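Local coordinates for protein fructose-2,6-bisphosphatase TIGAR B (Danio rerio, PDB 3E9D) that probably hydrolyses fructose 2,6-bisphosphate, and also fructose 1,6-bisphosphate, thereby lowering glycolytic flux and favouring the pentose phosphate pathway, at residues Q23-D28 with L86-G91; T3-I8 with Q172-H177; V54-L59 with T79-D84; L139-F144 with S232-T237. All coordinates share one frame; numbering follows the deposited sequence.

Contact 1 (Q23-D28 with L86-G91); sequences QGQGID and LLRERG
Q25 turns CG beside its own backbone N and anti to its carbonyl carbon (chi1 -50°), and from there its chain runs extended towards R88. R88 is also extended from CG to NE. The two side chains meet obliquely, with the amide and guanidinium planes 88° apart. Q25 OE1 reaches the edge of the guanidinium, in its plane. It accepts a weak hydrogen bond from R88 NE at 2.9 Å. The other branch of the amide serves the main chain: Q25 NE2 donates to E89 O at 3.0 Å. NE2 lies in the plane of that carbonyl, but the oxygen is tilted 23° out of the Q25 amide plane. A water completes the link by accepting from both Q25 NE2 and R88 NH2.

Beside the amide the backbones pack, with G24 CA and G91 CA 5.0 Å apart and little room for a beta carbon at either glycine. G24 CA also lies 3.6 Å from R90 O, which is buried and has no hydrogen-bond partner in the model. E89 CG rests against Q23 O at 3.4 Å.

E96 accepts from the backbone N of G24, G26 and I27, while R88 NH1 donates to P85 O. E89, the inferred proton donor/acceptor of the active site, touches H183 with its side chain and lies beside a phosphate ion, probably from the crystallisation liquor. With OE1 facing a donor and NE2 an acceptor, the Q25 amide has a defined orientation. As a second-shell residue, it probably helps to position the main chain of E89.

Contact 2 (T3-I8 with Q172-H177); sequences TFALTI and QNVPVH
A5 and H177 form a parallel bridge, their CA atoms 4.5 Å apart, in which A5 N donates to V176 O at 2.9 Å. H177 CA returns a C-H...O contact to A5 O.

The side chains of the bridged pair lie on the same face of the sheet. The H177 ring lies flat against the methyl of A5, whose CB stands 3.6 Å above the plane and over its centre. This is a CH-pi contact. H177 CG is anti to the backbone N (chi1 -163°). The ring beyond it reaches T7 with its NE2 end, T7 OG1 lying at the ring edge and in plane. The two atoms are 2.6 Å apart, and either could be the donor. T7 OG1 is crowded by another atom, so the details of this bond are doubtful.

Near the start of the strand the contact is mostly apolar. V174 CG1 points at the backbone and reaches A5 N at 3.5 Å and A5 CB at 4.0 Å. V176 CG1 packs on F4 CB at 3.5 Å, while the F4 ring leads away to F225 and to helix 125-146. One water donates to T3 O at 2.7 Å and accepts from V176 N, linking the two segments ahead of the A5-H177 pair.

F51 meets the H177 ring edge-to-face, and T52 OG1 bonds to H177 N. The backbone pairing continues from A5 and T7 to A178, and from T7 to M180. This is the start of the parallel pairing of strands 2-10 and 177-182, at the centre of the mixed sheet of the histidine phosphatase fold.

Contact 3 (V54-L59 with T79-D84); sequences VFVSNL and TEMILD
V56 O receives two groups from segment 79-84. D84 N donates to it at 2.7 Å, nearly straight, and L83 CA adds a C-H...O contact. The ladder runs back along the chain: V56 N donates to I82 O at 2.9 Å, and I82 N to V54 O at 2.8 Å. The short strands run parallel, 33° apart.

On one face V56 CG2 presses on M81 CG at 3.5 Å, a tight contact. V54 CG2 meets T79 CG2 at 3.7 Å, the two side chains crossing at about a right angle. On the other face F55 and I82 lie side by side and point the same way. F55 CD1 approaches I82 CB at 3.8 Å, and the ring also packs on L139, R142 and M143 of helix 125-146. An alanine at F55 would probably open a gap beside I82 CB and leave L139 and M143 without this ring.

Past the strand, S57 OG accepts from L59 N in an ST turn just before helix 60-71. It also bonds to NE2 of H183, the inferred transition-state stabilizer, so the strand end probably borders the catalytic pocket. The unit is a beta-alpha-beta crossover: helix 60-71 links parallel strands 53-56 and 81-83.

Contact 4 (L139-F144 with S232-T237); sequences LFQRMF and SVLRAT
F144 turns one ring face to L234, whose CD2 sits 3.6 Å above the plane, offset toward the rim. This is a CH-pi contact, with the methyl 21° off the ring normal. The F140 ring is used differently. L234 O lies at its edge, near the ring plane, and A236 N approaches it obliquely, 3.9 Å from CE2. F140 CZ also touches A236 CB at 4.0 Å.

L234 carries the contact from the strand side. Its CG is anti to the carbonyl carbon (chi1 -68°), which takes it to the helix; there the two methyls part. CD2 goes to the F144 ring. CD1 meets the backbone, 3.6 Å from F140 O, and lies 3.5 Å from Q141 OE1. The stem of the side chain packs too, with L234 CB 4.2 Å from F140 CB. Thus L234 fits against F140, Q141 and F144, which are presented over about one turn of the helix.

The helix passes over the strand at 104°, with the short axes 8.8 Å apart. Q141 NE2 donates to E145 OE2 further along the same helix. F144 also touches M1, L151 and R229, while F140 leans on F4 of strand 2-10. An alanine in place of F144 would probably leave L234 CD2 without its aromatic cover, so that the leucine could turn more freely.

No hydrogen bond joins the two segments. Helix 125-146 and strand 233-246, an outermost strand of the sheet, are joined by apolar contacts, so their fit probably depends mainly on the shapes of L234 and the two phenylalanines.

Overall arrangement
Contacts 2, 3 and 4 all reach the same mixed sheet, while contact 1 contributes E89 to the active site. Contacts 1 and 3 touch: S57 CB packs on L87 O at 3.3 Å, and N58 meets R88. Both contacts border H183, the inferred transition-state stabilizer. In contact 1 the side chain of Q23 is also about 4 Å from that of H11, the phosphohistidine residue. Segment 139-144 of contact 4 touches both other sheet contacts: F4 of contact 2 packs on F140, and F55 of contact 3 on L139. Contacts 1 and 2 lie on opposite sides of the chain's centre, their own centres 27 Å apart. Contacts 2 and 4 are away from the annotated sites.

Contact 1 (Q23-D28 with L86-G91)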
loop_
_atom_site.group_PDB
_atom_site.type_symbol
_atom_site.label_atom_id
_atom_site.label_comp_id
_atom_site.label_asym_id
_atom_site.label_seq_id
_atom_site.Cartn_x
_atom_site.Cartn_y
_atom_site.Cartn_z
ATOM N N GLN A 23 -16.039 5.680 0.859
ATOM C CA GLN A 23 -15.191 6.562 1.660
ATOM C C GLN A 23 -13.964 7.037 0.876
ATOM O O GLN A 23 -13.062 6.251 0.602
ATOM C CB GLN A 23 -14.766 5.833 2.939
ATOM C CG GLN A 23 -14.636 6.754 4.148
ATOM C CD GLN A 23 -14.266 6.005 5.418
ATOM O OE1 GLN A 23 -14.104 6.612 6.455
ATOM N NE2 GLN A 23 -14.085 4.706 5.324
ATOM N N GLY A 24 -13.923 8.315 0.517
ATOM C CA GLY A 24 -12.856 8.833 -0.338
ATOM C C GLY A 24 -11.978 9.840 0.375
ATOM O O GLY A 24 -11.418 9.548 1.422
ATOM N N GLN A 25 -11.866 11.036 -0.189
ATOM C CA GLN A 25 -10.944 12.050 0.332
ATOM C C GLN A 25 -11.625 13.088 1.190
ATOM O O GLN A 25 -10.940 13.846 1.883
ATOM C CB GLN A 25 -10.229 12.774 -0.819
ATOM C CG GLN A 25 -9.618 11.857 -1.834
ATOM C CD GLN A 25 -8.864 12.593 -2.938
ATOM O OE1 GLN A 25 -8.647 13.795 -2.855
ATOM N NE2 GLN A 25 -8.441 11.860 -3.959
ATOM N N GLY A 26 -12.954 13.141 1.145
ATOM C CA GLY A 26 -13.703 14.231 1.762
ATOM C C GLY A 26 -14.282 13.963 3.133
ATOM O O GLY A 26 -14.391 14.873 3.954
ATOM N N ILE A 27 -14.633 12.711 3.406
ATOM C CA ILE A 27 -15.163 12.375 4.707
ATOM C C ILE A 27 -14.063 11.724 5.561
ATOM O O ILE A 27 -13.650 10.589 5.309
ATOM C CB ILE A 27 -16.418 11.495 4.561
ATOM C CG1 ILE A 27 -17.407 12.189 3.612
ATOM C CG2 ILE A 27 -17.071 11.296 5.920
ATOM C CD1 ILE A 27 -18.497 11.293 3.080
ATOM N N ASP A 28 -13.583 12.447 6.568
ATOM C CA ASP A 28 -12.378 12.036 7.285
ATOM C C ASP A 28 -12.711 11.283 8.592
ATOM O O ASP A 28 -12.290 11.662 9.672
ATOM C CB ASP A 28 -11.482 13.262 7.540
ATOM C CG ASP A 28 -10.022 12.895 7.830
ATOM O OD1 ASP A 28 -9.607 11.731 7.650
ATOM O OD2 ASP A 28 -9.266 13.795 8.225
ATOM N N LEU A 86 -0.196 12.124 -1.303
ATOM C CA LEU A 86 -0.264 11.307 -2.516
ATOM C C LEU A 86 -0.826 9.904 -2.243
ATOM O O LEU A 86 -1.309 9.236 -3.161
ATOM C CB LEU A 86 1.111 11.220 -3.217
ATOM C CG LEU A 86 1.668 12.468 -3.925
ATOM C CD1 LEU A 86 3.182 12.279 -4.264
ATOM C CD2 LEU A 86 0.859 12.763 -5.201
ATOM N N LEU A 87 -0.781 9.469 -0.980
ATOM C CA LEU A 87 -1.356 8.168 -0.594
ATOM C C LEU A 87 -2.860 8.156 -0.255
ATOM O O LEU A 87 -3.375 7.112 0.182
ATOM C CB LEU A 87 -0.590 7.579 0.602
ATOM C CG LEU A 87 0.912 7.361 0.419
ATOM C CD1 LEU A 87 1.534 6.821 1.720
ATOM C CD2 LEU A 87 1.169 6.383 -0.757
ATOM N N ARG A 88 -3.547 9.293 -0.401
ATOM C CA ARG A 88 -4.983 9.373 -0.097
ATOM C C ARG A 88 -5.793 8.483 -1.017
ATOM O O ARG A 88 -5.375 8.166 -2.143
ATOM C CB ARG A 88 -5.518 10.819 -0.159
ATOM C CG ARG A 88 -5.531 11.462 -1.570
ATOM C CD ARG A 88 -5.718 13.011 -1.461
ATOM N NE ARG A 88 -5.776 13.647 -2.779
ATOM C CZ ARG A 88 -4.717 14.029 -3.497
ATOM N NH1 ARG A 88 -3.473 13.836 -3.052
ATOM N NH2 ARG A 88 -4.903 14.606 -4.678
ATOM N N GLU A 89 -6.965 8.104 -0.531
ATOM C CA GLU A 89 -7.871 7.259 -1.272
ATOM C C GLU A 89 -8.317 7.934 -2.582
ATOM O O GLU A 89 -8.351 9.159 -2.675
ATOM C CB GLU A 89 -9.099 6.954 -0.399
ATOM C CG GLU A 89 -10.156 6.022 -1.051
ATOM C CD GLU A 89 -9.569 4.684 -1.526
ATOM O OE1 GLU A 89 -8.589 4.697 -2.306
ATOM O OE2 GLU A 89 -10.089 3.606 -1.123
ATOM N N ARG A 90 -8.659 7.118 -3.580
ATOM C CA ARG A 90 -9.331 7.599 -4.768
ATOM C C ARG A 90 -10.499 8.526 -4.414
ATOM O O ARG A 90 -11.321 8.214 -3.537
ATOM C CB ARG A 90 -9.839 6.411 -5.586
ATOM C CG ARG A 90 -10.570 6.824 -6.848
ATOM C CD ARG A 90 -10.786 5.612 -7.755
ATOM N NE ARG A 90 -11.354 6.063 -9.015
ATOM C CZ ARG A 90 -11.812 5.260 -9.964
ATOM N NH1 ARG A 90 -11.760 3.931 -9.808
ATOM N NH2 ARG A 90 -12.316 5.795 -11.068
ATOM N N GLY A 91 -10.569 9.673 -5.091
ATOM C CA GLY A 91 -11.685 10.597 -4.877
ATOM C C GLY A 91 -12.950 10.084 -5.539
ATOM O O GLY A 91 -12.916 9.637 -6.685
HETATM O O HOH W 1 -7.516 14.078 -5.810
#

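Contact 2 (T3-I8 with Q172-H177)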
loop_
_atom_site.group_PDB
_atom_site.type_symbol
_atom_site.label_atom_id
_atom_site.label_comp_id
_atom_site.label_asym_id
_atom_site.label_seq_id
_atom_site.Cartn_x
_atom_site.Cartn_y
_atom_site.Cartn_z
ATOM N N THR A 3 18.497 -2.058 -2.394
ATOM C CA THR A 3 17.396 -3.002 -2.277
ATOM C C THR A 3 16.647 -2.678 -1.001
ATOM O O THR A 3 17.260 -2.550 0.055
ATOM C CB THR A 3 17.894 -4.454 -2.202
ATOM O OG1 THR A 3 18.497 -4.800 -3.445
ATOM C CG2 THR A 3 16.720 -5.439 -1.916
ATOM N N PHE A 4 15.326 -2.549 -1.098
ATOM C CA PHE A 4 14.506 -2.294 0.090
ATOM C C PHE A 4 13.147 -2.984 -0.020
ATOM O O PHE A 4 12.647 -3.219 -1.132
ATOM C CB PHE A 4 14.357 -0.782 0.365
ATOM C CG PHE A 4 13.505 -0.040 -0.639
ATOM C CD1 PHE A 4 12.131 0.094 -0.439
ATOM C CD2 PHE A 4 14.085 0.547 -1.769
ATOM C CE1 PHE A 4 11.329 0.770 -1.368
ATOM C CE2 PHE A 4 13.301 1.250 -2.708
ATOM C CZ PHE A 4 11.909 1.360 -2.497
ATOM N N ALA A 5 12.596 -3.348 1.135
ATOM C CA ALA A 5 11.276 -3.952 1.227
ATOM C C ALA A 5 10.239 -2.860 1.418
ATOM O O ALA A 5 10.508 -1.827 2.064
ATOM C CB ALA A 5 11.219 -4.928 2.408
ATOM N N LEU A 6 9.061 -3.077 0.838
ATOM C CA LEU A 6 7.939 -2.183 1.049
ATOM C C LEU A 6 6.745 -2.997 1.540
ATOM O O LEU A 6 6.238 -3.850 0.801
ATOM C CB LEU A 6 7.566 -1.455 -0.252
ATOM C CG LEU A 6 6.316 -0.581 -0.141
ATOM C CD1 LEU A 6 6.596 0.626 0.748
ATOM C CD2 LEU A 6 5.819 -0.113 -1.525
ATOM N N THR A 7 6.301 -2.725 2.767
ATOM C CA THR A 7 5.100 -3.371 3.306
ATOM C C THR A 7 3.953 -2.399 3.200
ATOM O O THR A 7 4.072 -1.248 3.619
ATOM C CB THR A 7 5.294 -3.795 4.773
ATOM O OG1 THR A 7 6.326 -4.787 4.833
ATOM C CG2 THR A 7 3.994 -4.362 5.375
ATOM N N ILE A 8 2.844 -2.864 2.640
ATOM C CA ILE A 8 1.712 -2.001 2.343
ATOM C C ILE A 8 0.494 -2.493 3.120
ATOM O O ILE A 8 0.117 -3.674 3.010
ATOM C CB ILE A 8 1.365 -2.056 0.840
ATOM C CG1 ILE A 8 2.565 -1.608 -0.018
ATOM C CG2 ILE A 8 0.091 -1.190 0.542
ATOM C CD1 ILE A 8 2.386 -1.891 -1.551
ATOM N N GLN A 172 13.884 -11.243 5.007
ATOM C CA GLN A 172 14.777 -11.802 6.025
ATOM C C GLN A 172 16.169 -11.143 6.015
ATOM O O GLN A 172 16.703 -10.821 7.066
ATOM C CB GLN A 172 14.902 -13.329 5.904
ATOM C CG GLN A 172 13.595 -14.103 6.128
ATOM C CD GLN A 172 12.850 -14.398 4.831
ATOM O OE1 GLN A 172 13.081 -13.755 3.801
ATOM N NE2 GLN A 172 11.937 -15.368 4.881
ATOM N N ASN A 173 16.735 -10.920 4.838
ATOM C CA ASN A 173 18.008 -10.203 4.753
ATOM C C ASN A 173 17.884 -8.873 4.000
ATOM O O ASN A 173 18.761 -8.472 3.246
ATOM C CB ASN A 173 19.090 -11.125 4.177
ATOM C CG ASN A 173 19.246 -12.404 5.006
ATOM O OD1 ASN A 173 19.723 -12.368 6.152
ATOM N ND2 ASN A 173 18.801 -13.535 4.447
ATOM N N VAL A 174 16.765 -8.185 4.220
ATOM C CA VAL A 174 16.554 -6.870 3.621
ATOM C C VAL A 174 16.346 -5.876 4.775
ATOM O O VAL A 174 15.223 -5.674 5.221
ATOM C CB VAL A 174 15.370 -6.888 2.621
ATOM C CG1 VAL A 174 15.194 -5.532 1.939
ATOM C CG2 VAL A 174 15.564 -7.995 1.567
ATOM N N PRO A 175 17.441 -5.291 5.293
ATOM C CA PRO A 175 17.329 -4.403 6.454
ATOM C C PRO A 175 16.605 -3.082 6.169
ATOM O O PRO A 175 15.968 -2.533 7.072
ATOM C CB PRO A 175 18.796 -4.139 6.853
ATOM C CG PRO A 175 19.616 -4.457 5.631
ATOM C CD PRO A 175 18.848 -5.533 4.903
ATOM N N VAL A 176 16.679 -2.577 4.938
ATOM C CA VAL A 176 15.978 -1.339 4.597
ATOM C C VAL A 176 14.513 -1.662 4.261
ATOM O O VAL A 176 14.225 -2.461 3.374
ATOM C CB VAL A 176 16.687 -0.552 3.453
ATOM C CG1 VAL A 176 15.923 0.730 3.145
ATOM C CG2 VAL A 176 18.129 -0.204 3.854
ATOM N N HIS A 177 13.584 -1.077 5.001
ATOM C CA HIS A 177 12.200 -1.570 4.973
ATOM C C HIS A 177 11.228 -0.447 5.270
ATOM O O HIS A 177 11.200 0.082 6.396
ATOM C CB HIS A 177 12.020 -2.691 6.001
ATOM C CG HIS A 177 10.795 -3.534 5.782
ATOM N ND1 HIS A 177 10.757 -4.873 6.096
ATOM C CD2 HIS A 177 9.570 -3.230 5.286
ATOM C CE1 HIS A 177 9.565 -5.365 5.797
ATOM N NE2 HIS A 177 8.825 -4.389 5.301
HETATM O O HOH W 2 18.028 -3.452 2.448
#

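Contact 3 (V54-L59 with T79-D84)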
loop_
_atom_site.group_PDB
_atom_site.type_symbol
_atom_site.label_atom_id
_atom_site.label_comp_id
_atom_site.label_asym_id
_atom_site.label_seq_id
_atom_site.Cartn_x
_atom_site.Cartn_y
_atom_site.Cartn_z
ATOM N N VAL A 54 8.485 5.204 7.348
ATOM C CA VAL A 54 7.037 5.012 7.406
ATOM C C VAL A 54 6.304 6.166 6.681
ATOM O O VAL A 54 6.551 7.349 6.958
ATOM C CB VAL A 54 6.516 4.914 8.854
ATOM C CG1 VAL A 54 4.980 4.769 8.859
ATOM C CG2 VAL A 54 7.161 3.760 9.616
ATOM N N PHE A 55 5.386 5.801 5.792
ATOM C CA PHE A 55 4.635 6.751 4.972
ATOM C C PHE A 55 3.152 6.449 5.121
ATOM O O PHE A 55 2.728 5.284 5.033
ATOM C CB PHE A 55 5.062 6.655 3.503
ATOM C CG PHE A 55 6.550 6.773 3.316
ATOM C CD1 PHE A 55 7.157 8.014 3.345
ATOM C CD2 PHE A 55 7.344 5.634 3.191
ATOM C CE1 PHE A 55 8.545 8.136 3.226
ATOM C CE2 PHE A 55 8.742 5.742 3.067
ATOM C CZ PHE A 55 9.338 6.996 3.084
ATOM N N VAL A 56 2.363 7.488 5.353
ATOM C CA VAL A 56 0.932 7.304 5.578
ATOM C C VAL A 56 0.184 8.375 4.828
ATOM O O VAL A 56 0.681 9.502 4.688
ATOM C CB VAL A 56 0.581 7.454 7.089
ATOM C CG1 VAL A 56 -0.805 6.897 7.365
ATOM C CG2 VAL A 56 1.618 6.729 7.959
ATOM N N SER A 57 -1.033 8.068 4.394
ATOM C CA SER A 57 -1.874 9.128 3.850
ATOM C C SER A 57 -2.222 10.161 4.947
ATOM O O SER A 57 -2.043 9.904 6.147
ATOM C CB SER A 57 -3.123 8.559 3.185
ATOM O OG SER A 57 -4.234 8.536 4.045
ATOM N N ASN A 58 -2.677 11.327 4.499
ATOM C CA ASN A 58 -3.126 12.420 5.349
ATOM C C ASN A 58 -4.474 12.146 6.051
ATOM O O ASN A 58 -4.928 12.977 6.829
ATOM C CB ASN A 58 -3.288 13.681 4.457
ATOM C CG ASN A 58 -4.286 13.455 3.326
ATOM O OD1 ASN A 58 -4.102 12.565 2.505
ATOM N ND2 ASN A 58 -5.362 14.245 3.291
ATOM N N LEU A 59 -5.127 11.018 5.757
ATOM C CA LEU A 59 -6.489 10.742 6.259
ATOM C C LEU A 59 -6.459 10.038 7.623
ATOM O O LEU A 59 -5.640 9.160 7.841
ATOM C CB LEU A 59 -7.308 9.936 5.227
ATOM C CG LEU A 59 -7.509 10.661 3.875
ATOM C CD1 LEU A 59 -8.092 9.724 2.797
ATOM C CD2 LEU A 59 -8.378 11.892 4.068
ATOM N N THR A 79 11.702 5.850 14.219
ATOM C CA THR A 79 11.279 6.139 12.840
ATOM C C THR A 79 10.167 7.187 12.807
ATOM O O THR A 79 9.144 7.017 13.445
ATOM C CB THR A 79 10.807 4.861 12.127
ATOM O OG1 THR A 79 11.898 3.929 12.074
ATOM C CG2 THR A 79 10.343 5.174 10.714
ATOM N N GLU A 80 10.346 8.269 12.064
ATOM C CA GLU A 80 9.251 9.242 11.988
ATOM C C GLU A 80 8.172 8.831 10.980
ATOM O O GLU A 80 8.458 8.281 9.926
ATOM C CB GLU A 80 9.736 10.689 11.761
ATOM C CG GLU A 80 10.248 10.985 10.362
ATOM C CD GLU A 80 10.387 12.482 10.073
ATOM O OE1 GLU A 80 9.389 13.241 10.200
ATOM O OE2 GLU A 80 11.501 12.893 9.680
ATOM N N MET A 81 6.924 9.080 11.334
ATOM C CA MET A 81 5.818 8.855 10.431
ATOM C C MET A 81 5.734 10.056 9.477
ATOM O O MET A 81 5.559 11.172 9.927
ATOM C CB MET A 81 4.550 8.708 11.264
ATOM C CG MET A 81 3.336 8.271 10.525
ATOM S SD MET A 81 1.884 8.097 11.606
ATOM C CE MET A 81 2.497 6.899 12.761
ATOM N N ILE A 82 5.878 9.827 8.173
ATOM C CA ILE A 82 5.757 10.891 7.162
ATOM C C ILE A 82 4.358 10.852 6.543
ATOM O O ILE A 82 3.959 9.844 5.956
ATOM C CB ILE A 82 6.819 10.730 6.010
ATOM C CG1 ILE A 82 8.251 10.646 6.552
ATOM C CG2 ILE A 82 6.684 11.823 4.941
ATOM C CD1 ILE A 82 8.724 11.874 7.239
ATOM N N LEU A 83 3.616 11.947 6.681
ATOM C CA LEU A 83 2.307 12.054 6.046
ATOM C C LEU A 83 2.499 12.451 4.591
ATOM O O LEU A 83 3.194 13.427 4.303
ATOM C CB LEU A 83 1.448 13.084 6.779
ATOM C CG LEU A 83 0.698 12.655 8.061
ATOM C CD1 LEU A 83 1.437 11.651 8.919
ATOM C CD2 LEU A 83 0.303 13.880 8.883
ATOM N N ASP A 84 1.931 11.687 3.668
ATOM C CA ASP A 84 2.017 12.041 2.261
ATOM C C ASP A 84 0.634 12.003 1.624
ATOM O O ASP A 84 0.068 10.930 1.451
ATOM C CB ASP A 84 3.005 11.143 1.495
ATOM C CG ASP A 84 3.346 11.701 0.088
ATOM O OD1 ASP A 84 2.553 12.525 -0.460
ATOM O OD2 ASP A 84 4.405 11.309 -0.477
HETATM O O HOH W 3 9.811 7.812 7.989
#

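Contact 4 (L139-F144 with S232-T237)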
loop_
_atom_site.group_PDB
_atom_site.type_symbol
_atom_site.label_atom_id
_atom_site.label_comp_id
_atom_site.label_asym_id
_atom_site.label_seq_id
_atom_site.Cartn_x
_atom_site.Cartn_y
_atom_site.Cartn_z
ATOM N N LEU A 139 9.434 8.328 -3.125
ATOM C CA LEU A 139 9.901 7.217 -2.305
ATOM C C LEU A 139 11.334 6.795 -2.657
ATOM O O LEU A 139 12.180 6.693 -1.771
ATOM C CB LEU A 139 8.966 6.007 -2.447
ATOM C CG LEU A 139 9.411 4.717 -1.744
ATOM C CD1 LEU A 139 9.349 4.931 -0.224
ATOM C CD2 LEU A 139 8.551 3.518 -2.183
ATOM N N PHE A 140 11.586 6.535 -3.936
ATOM C CA PHE A 140 12.919 6.120 -4.373
ATOM C C PHE A 140 13.977 7.161 -3.978
ATOM O O PHE A 140 15.057 6.808 -3.481
ATOM C CB PHE A 140 13.001 5.893 -5.897
ATOM C CG PHE A 140 12.148 4.751 -6.423
ATOM C CD1 PHE A 140 11.533 3.839 -5.567
ATOM C CD2 PHE A 140 11.985 4.589 -7.798
ATOM C CE1 PHE A 140 10.756 2.793 -6.074
ATOM C CE2 PHE A 140 11.209 3.537 -8.319
ATOM C CZ PHE A 140 10.588 2.648 -7.452
ATOM N N GLN A 141 13.675 8.430 -4.237
ATOM C CA GLN A 141 14.630 9.504 -3.978
ATOM C C GLN A 141 14.940 9.594 -2.478
ATOM O O GLN A 141 16.108 9.678 -2.083
ATOM C CB GLN A 141 14.122 10.842 -4.533
ATOM C CG GLN A 141 15.043 12.046 -4.244
ATOM C CD GLN A 141 16.437 11.909 -4.877
ATOM O OE1 GLN A 141 16.586 11.407 -5.998
ATOM N NE2 GLN A 141 17.465 12.368 -4.156
ATOM N N ARG A 142 13.896 9.533 -1.656
ATOM C CA ARG A 142 14.065 9.565 -0.202
ATOM C C ARG A 142 14.817 8.346 0.349
ATOM O O ARG A 142 15.653 8.496 1.226
ATOM C CB ARG A 142 12.710 9.720 0.512
ATOM C CG ARG A 142 12.846 9.907 2.048
ATOM C CD ARG A 142 11.495 9.852 2.750
ATOM N NE ARG A 142 10.656 10.989 2.365
ATOM C CZ ARG A 142 10.624 12.156 3.012
ATOM N NH1 ARG A 142 11.380 12.353 4.088
ATOM N NH2 ARG A 142 9.836 13.130 2.578
ATOM N N MET A 143 14.505 7.146 -0.145
ATOM C CA MET A 143 15.192 5.926 0.312
ATOM C C MET A 143 16.671 5.983 -0.085
ATOM O O MET A 143 17.557 5.628 0.702
ATOM C CB MET A 143 14.549 4.639 -0.250
ATOM C CG MET A 143 13.095 4.336 0.224
ATOM S SD MET A 143 12.871 4.293 2.042
ATOM C CE MET A 143 12.249 5.935 2.274
ATOM N N PHE A 144 16.926 6.438 -1.306
ATOM C CA PHE A 144 18.287 6.517 -1.807
ATOM C C PHE A 144 19.113 7.526 -1.009
ATOM O O PHE A 144 20.229 7.224 -0.638
ATOM C CB PHE A 144 18.297 6.868 -3.290
ATOM C CG PHE A 144 19.593 6.560 -3.972
ATOM C CD1 PHE A 144 19.848 5.284 -4.444
ATOM C CD2 PHE A 144 20.549 7.545 -4.142
ATOM C CE1 PHE A 144 21.047 4.998 -5.083
ATOM C CE2 PHE A 144 21.751 7.275 -4.769
ATOM C CZ PHE A 144 22.002 6.003 -5.245
ATOM N N SER A 232 21.413 10.512 -12.942
ATOM C CA SER A 232 20.741 11.080 -11.765
ATOM C C SER A 232 19.249 10.751 -11.690
ATOM O O SER A 232 18.553 11.233 -10.795
ATOM C CB SER A 232 20.986 12.595 -11.631
ATOM O OG SER A 232 22.217 12.842 -10.970
ATOM N N VAL A 233 18.769 9.920 -12.614
ATOM C CA VAL A 233 17.404 9.395 -12.521
ATOM C C VAL A 233 17.407 8.036 -11.803
ATOM O O VAL A 233 18.152 7.127 -12.186
ATOM C CB VAL A 233 16.739 9.256 -13.909
ATOM C CG1 VAL A 233 15.306 8.752 -13.769
ATOM C CG2 VAL A 233 16.760 10.595 -14.645
ATOM N N LEU A 234 16.573 7.910 -10.775
ATOM C CA LEU A 234 16.374 6.634 -10.096
ATOM C C LEU A 234 15.299 5.800 -10.777
ATOM O O LEU A 234 14.227 6.296 -11.120
ATOM C CB LEU A 234 16.019 6.833 -8.619
ATOM C CG LEU A 234 17.158 7.393 -7.775
ATOM C CD1 LEU A 234 16.602 7.933 -6.497
ATOM C CD2 LEU A 234 18.241 6.332 -7.522
ATOM N N ARG A 235 15.605 4.527 -10.965
ATOM C CA ARG A 235 14.681 3.597 -11.599
ATOM C C ARG A 235 14.745 2.257 -10.886
ATOM O O ARG A 235 15.816 1.830 -10.463
ATOM C CB ARG A 235 15.061 3.406 -13.074
ATOM C CG ARG A 235 14.676 4.581 -13.943
ATOM C CD ARG A 235 15.565 4.681 -15.182
ATOM N NE ARG A 235 15.526 6.018 -15.777
ATOM C CZ ARG A 235 14.529 6.474 -16.531
ATOM N NH1 ARG A 235 13.471 5.702 -16.784
ATOM N NH2 ARG A 235 14.585 7.705 -17.029
ATOM N N ALA A 236 13.595 1.606 -10.784
ATOM C CA ALA A 236 13.514 0.232 -10.315
ATOM C C ALA A 236 13.945 -0.704 -11.433
ATOM O O ALA A 236 13.378 -0.680 -12.526
ATOM C CB ALA A 236 12.096 -0.108 -9.856
ATOM N N THR A 237 14.960 -1.509 -11.172
ATOM C CA THR A 237 15.388 -2.509 -12.131
ATOM C C THR A 237 14.708 -3.856 -11.842
ATOM O O THR A 237 14.470 -4.639 -12.758
ATOM C CB THR A 237 16.885 -2.701 -12.096
ATOM O OG1 THR A 237 17.291 -2.886 -10.743
ATOM C CG2 THR A 237 17.602 -1.469 -12.693
#